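Local structure of cellulase CEL9M (Clostridium cellulolyticum, 1IA6) at residues V48-G53 with L106-N111; H55-H60 with E410-Y415; A124-W129 with H363-N368; L298-N303 with P393-K398; Y350-G355 with A388-P393. The protein probably hydrolyses internal beta-1,4-glucosidic linkages in cellulose and related beta-glucans, acting as a metal-binding family 9 glycoside hydrolase. All coordinates share one frame; numbering follows the deposited sequence.

Contact 1. Residues V48-G53 with L106-N111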
# COMPACT_ATOMS: atom_id res chain seq x y z
N VAL A 48 -13.55 -1.15 -22.68
CA VAL A 48 -12.17 -1.48 -22.36
C VAL A 48 -12.17 -2.54 -21.26
O VAL A 48 -12.92 -2.44 -20.30
CB VAL A 48 -11.39 -0.25 -21.85
CG1 VAL A 48 -9.96 -0.64 -21.50
CG2 VAL A 48 -11.40 0.85 -22.90
N ASP A 49 -11.34 -3.57 -21.41
CA ASP A 49 -11.28 -4.61 -20.38
C ASP A 49 -10.56 -4.03 -19.17
O ASP A 49 -9.35 -3.80 -19.21
CB ASP A 49 -10.54 -5.84 -20.90
CG ASP A 49 -10.42 -6.94 -19.85
OD1 ASP A 49 -11.03 -6.81 -18.78
OD2 ASP A 49 -9.71 -7.93 -20.11
N LEU A 50 -11.31 -3.77 -18.10
CA LEU A 50 -10.72 -3.21 -16.88
C LEU A 50 -10.83 -4.18 -15.71
O LEU A 50 -10.86 -3.77 -14.55
CB LEU A 50 -11.40 -1.89 -16.51
CG LEU A 50 -11.20 -0.72 -17.47
CD1 LEU A 50 -11.97 0.50 -16.98
CD2 LEU A 50 -9.71 -0.42 -17.58
N THR A 51 -10.89 -5.48 -16.02
CA THR A 51 -10.98 -6.49 -14.98
C THR A 51 -9.61 -6.70 -14.35
O THR A 51 -8.58 -6.41 -14.96
CB THR A 51 -11.49 -7.84 -15.53
OG1 THR A 51 -10.60 -8.31 -16.55
CG2 THR A 51 -12.89 -7.67 -16.11
N GLY A 52 -9.60 -7.22 -13.12
CA GLY A 52 -8.35 -7.47 -12.43
C GLY A 52 -8.14 -6.45 -11.33
O GLY A 52 -9.07 -5.75 -10.93
N GLY A 53 -6.91 -6.37 -10.83
CA GLY A 53 -6.64 -5.42 -9.76
C GLY A 53 -7.19 -5.92 -8.44
O GLY A 53 -7.55 -7.10 -8.32
N LEU A 106 -1.59 -1.93 -16.77
CA LEU A 106 -1.34 -1.96 -18.21
C LEU A 106 -2.64 -1.98 -19.01
O LEU A 106 -2.77 -1.28 -20.01
CB LEU A 106 -0.46 -3.16 -18.58
CG LEU A 106 1.00 -3.09 -18.11
CD1 LEU A 106 1.72 -4.38 -18.46
CD2 LEU A 106 1.69 -1.90 -18.76
N LYS A 107 -3.60 -2.78 -18.56
CA LYS A 107 -4.89 -2.87 -19.25
C LYS A 107 -5.65 -1.54 -19.14
O LYS A 107 -6.42 -1.18 -20.04
CB LYS A 107 -5.73 -4.00 -18.64
CG LYS A 107 -5.14 -5.38 -18.90
CD LYS A 107 -5.80 -6.46 -18.05
CE LYS A 107 -7.26 -6.65 -18.38
NZ LYS A 107 -7.85 -7.76 -17.59
N SER A 108 -5.42 -0.82 -18.06
CA SER A 108 -6.09 0.46 -17.83
C SER A 108 -5.46 1.62 -18.61
O SER A 108 -5.92 2.75 -18.52
CB SER A 108 -6.07 0.80 -16.33
OG SER A 108 -6.71 -0.20 -15.57
N HIS A 109 -4.41 1.33 -19.38
CA HIS A 109 -3.71 2.33 -20.18
C HIS A 109 -3.81 1.90 -21.65
O HIS A 109 -2.83 1.44 -22.24
CB HIS A 109 -2.24 2.39 -19.73
CG HIS A 109 -1.43 3.48 -20.36
ND1 HIS A 109 -1.84 4.80 -20.39
CD2 HIS A 109 -0.21 3.46 -20.95
CE1 HIS A 109 -0.91 5.54 -20.96
NE2 HIS A 109 0.09 4.75 -21.31
N PRO A 110 -5.00 2.05 -22.25
CA PRO A 110 -5.28 1.68 -23.65
C PRO A 110 -4.44 2.38 -24.72
O PRO A 110 -4.14 1.79 -25.76
CB PRO A 110 -6.77 1.97 -23.79
CG PRO A 110 -6.98 3.10 -22.85
CD PRO A 110 -6.19 2.66 -21.64
N ASN A 111 -4.09 3.64 -24.47
CA ASN A 111 -3.26 4.40 -25.40
C ASN A 111 -2.30 5.25 -24.58
O ASN A 111 -2.40 5.28 -23.35
CB ASN A 111 -4.11 5.27 -26.33
CG ASN A 111 -5.03 6.21 -25.59
OD1 ASN A 111 -4.58 7.08 -24.85
ND2 ASN A 111 -6.33 6.05 -25.79
O HOH W 1 -7.75 -3.56 -21.59
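L50 and S108 are the closest CA pair, 6.0 Å apart, and the segments run in opposite senses, V48 lying nearest P110. They join the loop before strand 62-63 to the end of helix 91-107, with T51 about 8 Å (side chain to ion) from the bound zinc. One water ties the two main chains, donating to D49 O and to K107 O. Beside it, the K107 side chain bends at chi3 (65°) and brings NZ into a group of oxygens. T51 offers two acceptors, OG1 and O, each 3.0 Å from K107 NZ, the latter met from above its carbonyl plane. D49 OD2 adds a salt bridge at 3.1 Å from K107 NZ, though its hydrogen bond is weak. The other carboxylate oxygen orders this group: D49 OD1 accepts T51 N in an Asx turn and also T51 OG1, at 2.7 Å, on its syn lone pair. Beside this polar cluster L50 CD2 rests 3.6 Å from S108 OG, whose own hydrogen bond goes to Y104 O. T51 OG1 gives its proton to D49 and can thus accept from K107. The ammonium group is therefore held by both T51 oxygens and, more weakly, by D49 OD2, which probably offsets its charge.

Contact 2. Residues H55-H60 with E410-Y415. With ZN (zinc ion), chain C.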
# COMPACT_ATOMS: atom_id res chain seq x y z
N HIS A 55 -9.72 -5.16 -4.76
CA HIS A 55 -10.77 -4.43 -4.06
C HIS A 55 -9.95 -3.59 -3.07
O HIS A 55 -8.95 -4.08 -2.53
CB HIS A 55 -11.66 -5.39 -3.29
CG HIS A 55 -12.39 -6.36 -4.16
ND1 HIS A 55 -12.70 -7.64 -3.75
CD2 HIS A 55 -12.88 -6.24 -5.41
CE1 HIS A 55 -13.35 -8.27 -4.71
NE2 HIS A 55 -13.47 -7.44 -5.74
N ASP A 56 -10.38 -2.36 -2.82
CA ASP A 56 -9.64 -1.48 -1.93
C ASP A 56 -9.48 -1.87 -0.46
O ASP A 56 -8.37 -1.91 0.06
CB ASP A 56 -10.23 -0.07 -1.99
CG ASP A 56 -9.39 0.93 -1.21
OD1 ASP A 56 -8.24 1.17 -1.62
OD2 ASP A 56 -9.88 1.47 -0.19
N ALA A 57 -10.59 -2.15 0.22
CA ALA A 57 -10.50 -2.48 1.63
C ALA A 57 -11.48 -3.58 2.00
O ALA A 57 -11.26 -4.75 1.67
CB ALA A 57 -10.78 -1.22 2.46
N GLY A 58 -12.55 -3.21 2.69
CA GLY A 58 -13.57 -4.18 3.07
C GLY A 58 -14.68 -4.10 2.04
O GLY A 58 -15.64 -4.87 2.07
N ASP A 59 -14.54 -3.14 1.13
CA ASP A 59 -15.49 -2.92 0.05
C ASP A 59 -14.93 -3.48 -1.25
O ASP A 59 -13.90 -4.16 -1.25
CB ASP A 59 -15.80 -1.43 -0.09
CG ASP A 59 -14.55 -0.58 -0.25
OD1 ASP A 59 -13.45 -1.15 -0.31
OD2 ASP A 59 -14.68 0.66 -0.31
N HIS A 60 -15.58 -3.17 -2.37
CA HIS A 60 -15.14 -3.72 -3.64
C HIS A 60 -14.74 -2.73 -4.73
O HIS A 60 -14.46 -3.13 -5.86
CB HIS A 60 -16.24 -4.66 -4.16
CG HIS A 60 -16.59 -5.75 -3.20
ND1 HIS A 60 -17.89 -6.18 -3.00
CD2 HIS A 60 -15.82 -6.50 -2.38
CE1 HIS A 60 -17.90 -7.14 -2.10
NE2 HIS A 60 -16.65 -7.36 -1.70
N GLU A 410 -11.12 -2.00 10.71
CA GLU A 410 -10.94 -1.82 9.28
C GLU A 410 -9.65 -2.48 8.80
O GLU A 410 -8.68 -2.58 9.55
CB GLU A 410 -10.91 -0.34 8.92
CG GLU A 410 -12.28 0.21 8.54
CD GLU A 410 -12.23 1.09 7.31
OE1 GLU A 410 -11.56 2.15 7.36
OE2 GLU A 410 -12.85 0.72 6.29
N VAL A 411 -9.67 -2.95 7.56
CA VAL A 411 -8.51 -3.57 6.92
C VAL A 411 -8.45 -2.95 5.52
O VAL A 411 -9.48 -2.55 4.99
CB VAL A 411 -8.67 -5.10 6.79
CG1 VAL A 411 -8.79 -5.73 8.17
CG2 VAL A 411 -9.89 -5.44 5.94
N ALA A 412 -7.27 -2.87 4.92
CA ALA A 412 -7.17 -2.27 3.60
C ALA A 412 -5.83 -2.54 2.92
O ALA A 412 -4.85 -2.88 3.58
CB ALA A 412 -7.38 -0.76 3.70
N LEU A 413 -5.81 -2.37 1.60
CA LEU A 413 -4.59 -2.58 0.83
C LEU A 413 -3.44 -1.72 1.36
O LEU A 413 -2.35 -2.23 1.59
CB LEU A 413 -4.81 -2.23 -0.64
CG LEU A 413 -5.78 -3.07 -1.48
CD1 LEU A 413 -5.81 -2.52 -2.91
CD2 LEU A 413 -5.34 -4.52 -1.47
N ASP A 414 -3.69 -0.43 1.55
CA ASP A 414 -2.63 0.46 2.00
C ASP A 414 -2.13 0.15 3.41
O ASP A 414 -1.00 0.49 3.76
CB ASP A 414 -3.06 1.94 1.87
CG ASP A 414 -4.05 2.37 2.94
OD1 ASP A 414 -5.21 1.92 2.91
OD2 ASP A 414 -3.66 3.18 3.80
N TYR A 415 -2.96 -0.50 4.21
CA TYR A 415 -2.57 -0.88 5.57
C TYR A 415 -1.48 -1.94 5.47
O TYR A 415 -0.40 -1.82 6.07
CB TYR A 415 -3.75 -1.48 6.34
CG TYR A 415 -4.77 -0.50 6.88
CD1 TYR A 415 -4.94 0.77 6.32
CD2 TYR A 415 -5.61 -0.87 7.93
CE1 TYR A 415 -5.92 1.64 6.80
CE2 TYR A 415 -6.60 -0.02 8.41
CZ TYR A 415 -6.74 1.24 7.84
OH TYR A 415 -7.72 2.08 8.31
ZN ZN C . -14.08 -7.98 -7.67
O HOH W 2 -6.20 0.80 0.46
O HOH W 3 -13.87 -0.98 4.04
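L413 sets its CG anti to the carbonyl carbon (chi1 -66°), and a fully extended chi2 lays the isobutyl group along the backbone oxygens of H55 and D56. L413 CG comes within 3.2 Å of D56 O, and H55 O is only slightly farther. This is the N-terminus of helix 413-429, one of the helices of the (alpha/alpha)6 barrel of family 9, with A412 at the N-cap. The first helical amide, L413 N, turns to the 55-60 loop and donates to D56 O at 3.0 Å, nearly along the C=O axis. Next to this bond the chains pack tightly, for A57 CB sits 3.1 Å from V411 O and 3.6 Å from A412 CB. Two waters extend the join. One takes a hydrogen bond from D414 N and donates to D56 OD1; the partner D56 OD2 binds Y204 OH. The other accepts from G58 N and donates to OE2 of E410, a predicted active-site residue whose OE1 is held by W304. The contact thus joins the helix start beside a probable catalytic carboxylate to a loop that is fixed at its other end by metal. There the H55 ring, with H60 CD2 over one face, binds zinc through NE2 at 2.1 Å, alongside C22, C38 and H39.

Contact 3. Residues A124-W129 with H363-N368; sequences ADHTYW and HHRAAN
W129 and R365 form the dense half of this contact, the aliphatic start of the arginine lying over the indole. R365 CG stands 3.6 Å from the centroid of the W129 six-membered ring, a CH-pi contact only 14° off the ring normal. Further out, the extended chain from CG to NE carries the guanidinium to the rim of the six-membered ring, where W129 CE3 lies over its centre although the two planes are inclined by 45°. R365 NE then meets Y128 O in a short, almost straight bond of 2.6 Å, in the plane of the guanidinium and of the carbonyl. At the indole edge, W129 NE1 donates to N368 OD1 at 3.2 Å, in the ring plane but above the plane of the amide. H363 CE1 touches the far end of the indole, 3.6 Å from W129 CZ3; the H363 side chain is also about 4 Å from that of E410, a predicted active-site residue.

Toward H126 the fit slackens. R365 NH2 makes only a weak, bent bond to H126 O, 3.3 Å away, and the type I turn from D125 to Y128 carries T127 out to the exposed side. The turn lies at the end of the short helix that begins at 122, while R365 begins the short helix 365-368, N-capped by H364 ND1. R365 NH1 binds G58 O and D125 OD2 binds H60 N, so both segments also clasp the loop that leads into strand 62-63.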
# COMPACT_ATOMS: atom_id res chain seq x y z
N ALA A 124 -22.68 3.71 -3.63
CA ALA A 124 -23.53 2.57 -3.98
C ALA A 124 -22.91 1.25 -3.55
O ALA A 124 -23.60 0.37 -3.02
CB ALA A 124 -23.80 2.56 -5.48
N ASP A 125 -21.61 1.10 -3.77
CA ASP A 125 -20.93 -0.14 -3.40
C ASP A 125 -21.09 -0.44 -1.92
O ASP A 125 -21.25 -1.59 -1.52
CB ASP A 125 -19.45 -0.06 -3.75
CG ASP A 125 -18.71 -1.34 -3.44
OD1 ASP A 125 -18.98 -2.36 -4.12
OD2 ASP A 125 -17.87 -1.34 -2.52
N HIS A 126 -21.05 0.60 -1.10
CA HIS A 126 -21.16 0.43 0.34
C HIS A 126 -22.55 0.08 0.86
O HIS A 126 -22.70 -0.30 2.02
CB HIS A 126 -20.63 1.68 1.04
CG HIS A 126 -19.16 1.90 0.83
ND1 HIS A 126 -18.49 3.00 1.31
CD2 HIS A 126 -18.23 1.13 0.20
CE1 HIS A 126 -17.21 2.91 0.99
NE2 HIS A 126 -17.03 1.78 0.32
N THR A 127 -23.57 0.19 0.01
CA THR A 127 -24.92 -0.16 0.43
C THR A 127 -25.12 -1.67 0.28
O THR A 127 -26.12 -2.23 0.73
CB THR A 127 -26.01 0.55 -0.41
OG1 THR A 127 -25.89 0.14 -1.78
CG2 THR A 127 -25.86 2.06 -0.31
N TYR A 128 -24.14 -2.32 -0.35
CA TYR A 128 -24.19 -3.76 -0.58
C TYR A 128 -23.33 -4.50 0.44
O TYR A 128 -22.23 -4.06 0.77
CB TYR A 128 -23.67 -4.08 -1.99
CG TYR A 128 -23.48 -5.56 -2.27
CD1 TYR A 128 -24.57 -6.38 -2.58
CD2 TYR A 128 -22.21 -6.14 -2.22
CE1 TYR A 128 -24.40 -7.74 -2.84
CE2 TYR A 128 -22.03 -7.50 -2.47
CZ TYR A 128 -23.12 -8.29 -2.78
OH TYR A 128 -22.94 -9.64 -3.02
N TRP A 129 -23.85 -5.61 0.96
CA TRP A 129 -23.09 -6.42 1.90
C TRP A 129 -23.32 -7.88 1.56
O TRP A 129 -24.40 -8.44 1.79
CB TRP A 129 -23.48 -6.15 3.35
CG TRP A 129 -22.54 -6.84 4.32
CD1 TRP A 129 -22.58 -8.15 4.70
CD2 TRP A 129 -21.37 -6.27 4.93
NE1 TRP A 129 -21.50 -8.43 5.51
CE2 TRP A 129 -20.75 -7.30 5.67
CE3 TRP A 129 -20.79 -4.99 4.92
CZ2 TRP A 129 -19.57 -7.09 6.39
CZ3 TRP A 129 -19.62 -4.79 5.64
CH2 TRP A 129 -19.02 -5.83 6.36
N HIS A 363 -13.76 -5.72 9.33
CA HIS A 363 -14.72 -5.05 8.46
C HIS A 363 -14.35 -5.43 7.03
O HIS A 363 -13.71 -4.66 6.31
CB HIS A 363 -14.63 -3.53 8.65
CG HIS A 363 -15.67 -2.77 7.90
ND1 HIS A 363 -17.02 -3.01 8.05
CD2 HIS A 363 -15.57 -1.77 6.99
CE1 HIS A 363 -17.71 -2.19 7.27
NE2 HIS A 363 -16.85 -1.43 6.61
N HIS A 364 -14.76 -6.63 6.62
CA HIS A 364 -14.44 -7.15 5.30
C HIS A 364 -15.60 -8.02 4.83
O HIS A 364 -15.93 -9.04 5.43
CB HIS A 364 -13.14 -7.96 5.40
CG HIS A 364 -12.55 -8.36 4.09
ND1 HIS A 364 -12.95 -9.48 3.40
CD2 HIS A 364 -11.55 -7.81 3.35
CE1 HIS A 364 -12.23 -9.61 2.30
NE2 HIS A 364 -11.37 -8.61 2.25
N ARG A 365 -16.24 -7.60 3.73
CA ARG A 365 -17.39 -8.33 3.21
C ARG A 365 -17.15 -9.80 2.87
O ARG A 365 -17.90 -10.67 3.33
CB ARG A 365 -17.97 -7.58 2.01
CG ARG A 365 -18.65 -6.28 2.40
CD ARG A 365 -18.99 -5.41 1.20
NE ARG A 365 -19.74 -4.22 1.59
CZ ARG A 365 -19.24 -3.19 2.27
NH1 ARG A 365 -17.97 -3.18 2.64
NH2 ARG A 365 -20.03 -2.17 2.58
N ALA A 366 -16.13 -10.08 2.08
CA ALA A 366 -15.85 -11.47 1.70
C ALA A 366 -15.55 -12.36 2.90
O ALA A 366 -16.12 -13.44 3.03
CB ALA A 366 -14.69 -11.51 0.70
N ALA A 367 -14.66 -11.91 3.78
CA ALA A 367 -14.30 -12.69 4.97
C ALA A 367 -15.49 -12.88 5.91
O ALA A 367 -15.66 -13.95 6.49
CB ALA A 367 -13.14 -12.02 5.71
N ASN A 368 -16.30 -11.84 6.07
CA ASN A 368 -17.46 -11.92 6.95
C ASN A 368 -18.34 -13.11 6.54
O ASN A 368 -18.76 -13.91 7.38
CB ASN A 368 -18.25 -10.61 6.90
CG ASN A 368 -19.47 -10.63 7.80
OD1 ASN A 368 -20.58 -10.83 7.34
ND2 ASN A 368 -19.25 -10.43 9.10

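Contact 4. Residues L298-N303 with P393-K398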
# COMPACT_ATOMS: atom_id res chain seq x y z
N LEU A 298 3.22 2.21 21.79
CA LEU A 298 2.85 2.44 20.39
C LEU A 298 2.90 3.92 20.02
O LEU A 298 2.41 4.77 20.76
CB LEU A 298 1.44 1.92 20.13
CG LEU A 298 0.78 2.28 18.79
CD1 LEU A 298 1.52 1.60 17.64
CD2 LEU A 298 -0.68 1.85 18.80
N LYS A 299 3.50 4.23 18.87
CA LYS A 299 3.54 5.60 18.38
C LYS A 299 2.17 5.81 17.75
O LYS A 299 1.82 5.14 16.78
CB LYS A 299 4.65 5.78 17.34
CG LYS A 299 6.05 5.75 17.93
CD LYS A 299 6.28 6.96 18.81
CE LYS A 299 7.66 6.93 19.46
NZ LYS A 299 7.86 8.12 20.32
N TRP A 300 1.41 6.73 18.32
CA TRP A 300 0.04 7.02 17.90
C TRP A 300 -0.03 8.34 17.13
O TRP A 300 -0.07 9.41 17.74
CB TRP A 300 -0.84 7.09 19.15
CG TRP A 300 -2.30 6.84 18.95
CD1 TRP A 300 -2.93 5.64 18.98
CD2 TRP A 300 -3.31 7.83 18.73
NE1 TRP A 300 -4.28 5.81 18.79
CE2 TRP A 300 -4.54 7.14 18.64
CE3 TRP A 300 -3.30 9.22 18.60
CZ2 TRP A 300 -5.75 7.81 18.42
CZ3 TRP A 300 -4.50 9.88 18.39
CH2 TRP A 300 -5.71 9.17 18.30
N LEU A 301 -0.07 8.27 15.80
CA LEU A 301 -0.12 9.47 14.99
C LEU A 301 -1.51 10.09 14.91
O LEU A 301 -1.68 11.30 15.04
CB LEU A 301 0.38 9.17 13.57
CG LEU A 301 0.43 10.38 12.63
CD1 LEU A 301 1.50 11.37 13.12
CD2 LEU A 301 0.74 9.92 11.21
N SER A 302 -2.51 9.24 14.65
CA SER A 302 -3.89 9.69 14.55
C SER A 302 -4.80 8.51 14.89
O SER A 302 -4.31 7.40 15.14
CB SER A 302 -4.17 10.21 13.13
OG SER A 302 -5.40 10.93 13.09
N ASN A 303 -6.11 8.73 14.88
CA ASN A 303 -7.06 7.68 15.26
C ASN A 303 -7.45 6.64 14.22
O ASN A 303 -7.78 5.51 14.59
CB ASN A 303 -8.33 8.32 15.82
CG ASN A 303 -9.08 9.13 14.78
OD1 ASN A 303 -8.58 10.15 14.29
ND2 ASN A 303 -10.28 8.68 14.42
N PRO A 393 -5.73 -0.14 18.17
CA PRO A 393 -6.30 0.35 19.44
C PRO A 393 -6.36 1.87 19.56
O PRO A 393 -5.88 2.59 18.69
CB PRO A 393 -5.36 -0.25 20.46
CG PRO A 393 -4.02 -0.07 19.78
CD PRO A 393 -4.31 -0.50 18.34
N ASP A 394 -6.96 2.34 20.65
CA ASP A 394 -7.03 3.78 20.90
C ASP A 394 -5.73 4.17 21.60
O ASP A 394 -4.85 3.33 21.80
CB ASP A 394 -8.25 4.16 21.75
CG ASP A 394 -8.27 3.49 23.12
OD1 ASP A 394 -7.21 3.07 23.63
OD2 ASP A 394 -9.37 3.39 23.71
N GLN A 395 -5.60 5.44 21.97
CA GLN A 395 -4.38 5.89 22.61
C GLN A 395 -4.17 5.35 24.02
O GLN A 395 -3.17 5.66 24.67
CB GLN A 395 -4.31 7.43 22.60
CG GLN A 395 -5.43 8.14 23.33
CD GLN A 395 -5.37 9.64 23.10
OE1 GLN A 395 -5.87 10.16 22.10
NE2 GLN A 395 -4.73 10.35 24.02
N ASN A 396 -5.10 4.51 24.46
CA ASN A 396 -5.02 3.89 25.78
C ASN A 396 -4.71 2.40 25.61
O ASN A 396 -4.79 1.62 26.56
CB ASN A 396 -6.36 4.05 26.51
CG ASN A 396 -6.71 5.51 26.76
OD1 ASN A 396 -7.89 5.87 26.80
ND2 ASN A 396 -5.70 6.34 26.94
N ASP A 397 -4.35 2.01 24.39
CA ASP A 397 -4.01 0.63 24.06
C ASP A 397 -5.21 -0.32 24.10
O ASP A 397 -5.04 -1.54 24.07
CB ASP A 397 -2.93 0.10 25.00
CG ASP A 397 -1.62 0.84 24.84
OD1 ASP A 397 -1.03 0.78 23.74
OD2 ASP A 397 -1.18 1.48 25.82
N LYS A 398 -6.41 0.24 24.16
CA LYS A 398 -7.62 -0.58 24.22
C LYS A 398 -8.11 -0.92 22.82
O LYS A 398 -8.03 -0.11 21.90
CB LYS A 398 -8.72 0.16 24.99
CG LYS A 398 -8.30 0.64 26.37
CD LYS A 398 -7.87 -0.52 27.26
CE LYS A 398 -7.42 -0.03 28.63
NZ LYS A 398 -6.98 -1.16 29.50
O HOH W 4 -7.13 4.93 17.44
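W300 holds its indole between two unlike neighbours: Q395 CB lies over one face and S302 O over the other. Q395 CB is 4.0 Å from the centroid of the W300 five-membered ring and 8° off its normal, a CH-pi contact. On the opposite face the carbonyl oxygen S302 O stands 3.5 Å above the W300 ring plane. P393 O lies near the indole edge, and the link to it from W300 NE1 runs through a water. That water takes a weak bond from NE1 and lies within hydrogen-bonding distance of P393 O and N303 O, which compete with other acceptors for its protons. Q395 CG occupies the crowded position between backbone N and carbonyl carbon (chi1 61°), and the extended chain beyond it trails across the ring to place Q395 OE1 3.9 Å from W300 CH2.

These are loops at one end of the (alpha/alpha)6 barrel, and the 393-398 side contains an Asx turn overlapping a type I turn from D394 to D397. D394 OD1 is gripped twice, by N396 N at 2.7 Å and by K398 N at 3.0 Å, from opposite faces of the carboxylate plane. That turn presents the Q395 side chain to the tryptophan. Away from the indole, L298 and P393 meet tip to tip, CD2 to CG at 4.0 Å. L298 also packs on helices 306-323 and 327-341, and P393 shares Y339 of the latter with it; D397 OD1 is bound by Y339 OH and T294 OG1.

Contact 5. Residues Y350-G355 with A388-P393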
# COMPACT_ATOMS: atom_id res chain seq x y z
N TYR A 350 -2.23 -8.06 16.19
CA TYR A 350 -3.06 -7.19 15.37
C TYR A 350 -3.08 -7.64 13.91
O TYR A 350 -3.65 -6.97 13.04
CB TYR A 350 -2.60 -5.74 15.51
CG TYR A 350 -3.10 -5.15 16.81
CD1 TYR A 350 -4.46 -4.96 17.03
CD2 TYR A 350 -2.22 -4.85 17.85
CE1 TYR A 350 -4.94 -4.48 18.25
CE2 TYR A 350 -2.69 -4.37 19.08
CZ TYR A 350 -4.05 -4.19 19.27
OH TYR A 350 -4.53 -3.71 20.47
N ILE A 351 -2.45 -8.79 13.66
CA ILE A 351 -2.45 -9.38 12.33
C ILE A 351 -3.38 -10.59 12.45
O ILE A 351 -3.10 -11.53 13.20
CB ILE A 351 -1.05 -9.88 11.91
CG1 ILE A 351 -0.09 -8.69 11.76
CG2 ILE A 351 -1.14 -10.63 10.59
CD1 ILE A 351 1.32 -9.10 11.40
N ILE A 352 -4.49 -10.56 11.73
CA ILE A 352 -5.44 -11.67 11.80
C ILE A 352 -4.82 -12.99 11.35
O ILE A 352 -4.08 -13.03 10.36
CB ILE A 352 -6.69 -11.36 10.95
CG1 ILE A 352 -7.45 -10.17 11.55
CG2 ILE A 352 -7.61 -12.59 10.88
CD1 ILE A 352 -8.63 -9.71 10.71
N GLY A 353 -5.10 -14.06 12.09
CA GLY A 353 -4.56 -15.36 11.72
C GLY A 353 -3.14 -15.63 12.18
O GLY A 353 -2.59 -16.70 11.91
N TYR A 354 -2.54 -14.66 12.86
CA TYR A 354 -1.18 -14.81 13.36
C TYR A 354 -1.17 -14.59 14.87
O TYR A 354 -1.94 -13.80 15.39
CB TYR A 354 -0.25 -13.79 12.68
CG TYR A 354 1.15 -13.73 13.26
CD1 TYR A 354 1.41 -13.08 14.47
CD2 TYR A 354 2.22 -14.35 12.61
CE1 TYR A 354 2.69 -13.05 15.01
CE2 TYR A 354 3.50 -14.32 13.15
CZ TYR A 354 3.73 -13.67 14.34
OH TYR A 354 4.99 -13.64 14.88
N GLY A 355 -0.30 -15.32 15.56
CA GLY A 355 -0.19 -15.15 17.00
C GLY A 355 -1.41 -15.57 17.80
O GLY A 355 -2.01 -16.61 17.53
N ALA A 388 -4.24 -9.95 7.56
CA ALA A 388 -4.76 -8.59 7.58
C ALA A 388 -4.37 -7.80 8.82
O ALA A 388 -4.50 -8.27 9.94
CB ALA A 388 -6.29 -8.61 7.45
N LEU A 389 -3.87 -6.58 8.59
CA LEU A 389 -3.52 -5.69 9.69
C LEU A 389 -4.78 -4.87 9.96
O LEU A 389 -5.29 -4.19 9.06
CB LEU A 389 -2.37 -4.75 9.27
CG LEU A 389 -1.94 -3.70 10.31
CD1 LEU A 389 -1.27 -4.39 11.50
CD2 LEU A 389 -0.98 -2.73 9.67
N VAL A 390 -5.30 -4.92 11.19
CA VAL A 390 -6.50 -4.16 11.50
C VAL A 390 -6.18 -2.72 11.88
O VAL A 390 -5.02 -2.36 12.07
CB VAL A 390 -7.30 -4.82 12.65
CG1 VAL A 390 -7.76 -6.20 12.23
CG2 VAL A 390 -6.45 -4.90 13.90
N GLY A 391 -7.21 -1.88 11.96
CA GLY A 391 -7.01 -0.49 12.31
C GLY A 391 -6.12 -0.30 13.52
O GLY A 391 -5.13 0.42 13.47
N GLY A 392 -6.47 -0.96 14.62
CA GLY A 392 -5.67 -0.84 15.82
C GLY A 392 -6.42 -0.31 17.03
O GLY A 392 -7.62 -0.05 16.95
N PRO A 393 -5.73 -0.14 18.17
CA PRO A 393 -6.30 0.35 19.44
C PRO A 393 -6.36 1.87 19.56
O PRO A 393 -5.88 2.59 18.69
CB PRO A 393 -5.36 -0.25 20.46
CG PRO A 393 -4.02 -0.07 19.78
CD PRO A 393 -4.31 -0.50 18.34
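I351 and L389 pair across a single antiparallel bridge of the non-hydrogen-bonded kind, their CA atoms 4.7 Å apart, with one backbone bond on each side of them. I352 N donates to A388 O at 2.9 Å, and V390 N reaches Y350 O at 3.2 Å. The same two oxygens also receive CA-H...O contacts, the closer from I351 CA to A388 O at 3.3 Å. Beyond the bridge the first chain folds into a type II turn from I351 to Y354, with G353 at its positive-phi corner.

The side chains extend the join in two directions. The I352 and V390 side chains cross at about a right angle, I352 CD1 3.9 Å from V390 CG1, and I352 CD1 also touches A388 CB. Y350, with CG beside the backbone N and anti to the carbonyl carbon (chi1 -77°), turns toward the second chain, where V390 CG2 meets the ring edge 3.7 Å from Y350 CD1. Over one ring face lies the pyrrolidine of P393, CD being 4.2 Å from the Y350 centroid. F399 meets the same tyrosine edge-to-face, and L307 of helix 306-323 packs against both Y350 and L389. V390 lies about 7 Å, side chain to side chain, from each of the predicted active-site residues D401 and E410. The paired peptide groups of the bridge thus satisfy each other within a buried apolar setting, which holds the two loops together near the predicted active site.

Overall arrangement
The five contacts sample the loops and helix ends of one helical barrel, all within the family 9 module. Contact 2 is the hub: it lies about 10 Å from the centre of the chain and joins loop 55-60 to the start of helix 413-429, enclosing contacts 3, 4 and 5 along the sequence. Contact 1 crosses contact 2 in chain order, contact 3 crosses contacts 4 and 5, and contact 5 nests within 4. Contact 2 touches contact 3 through D59 and H60, and contact 5 through V411 and Y415. Contacts 4 and 5 share P393; contact 1 lies about 39 Å centre to centre from contact 4, across the chain's centre. Zinc-bound and probable catalytic regions are thus linked through adjoining loops.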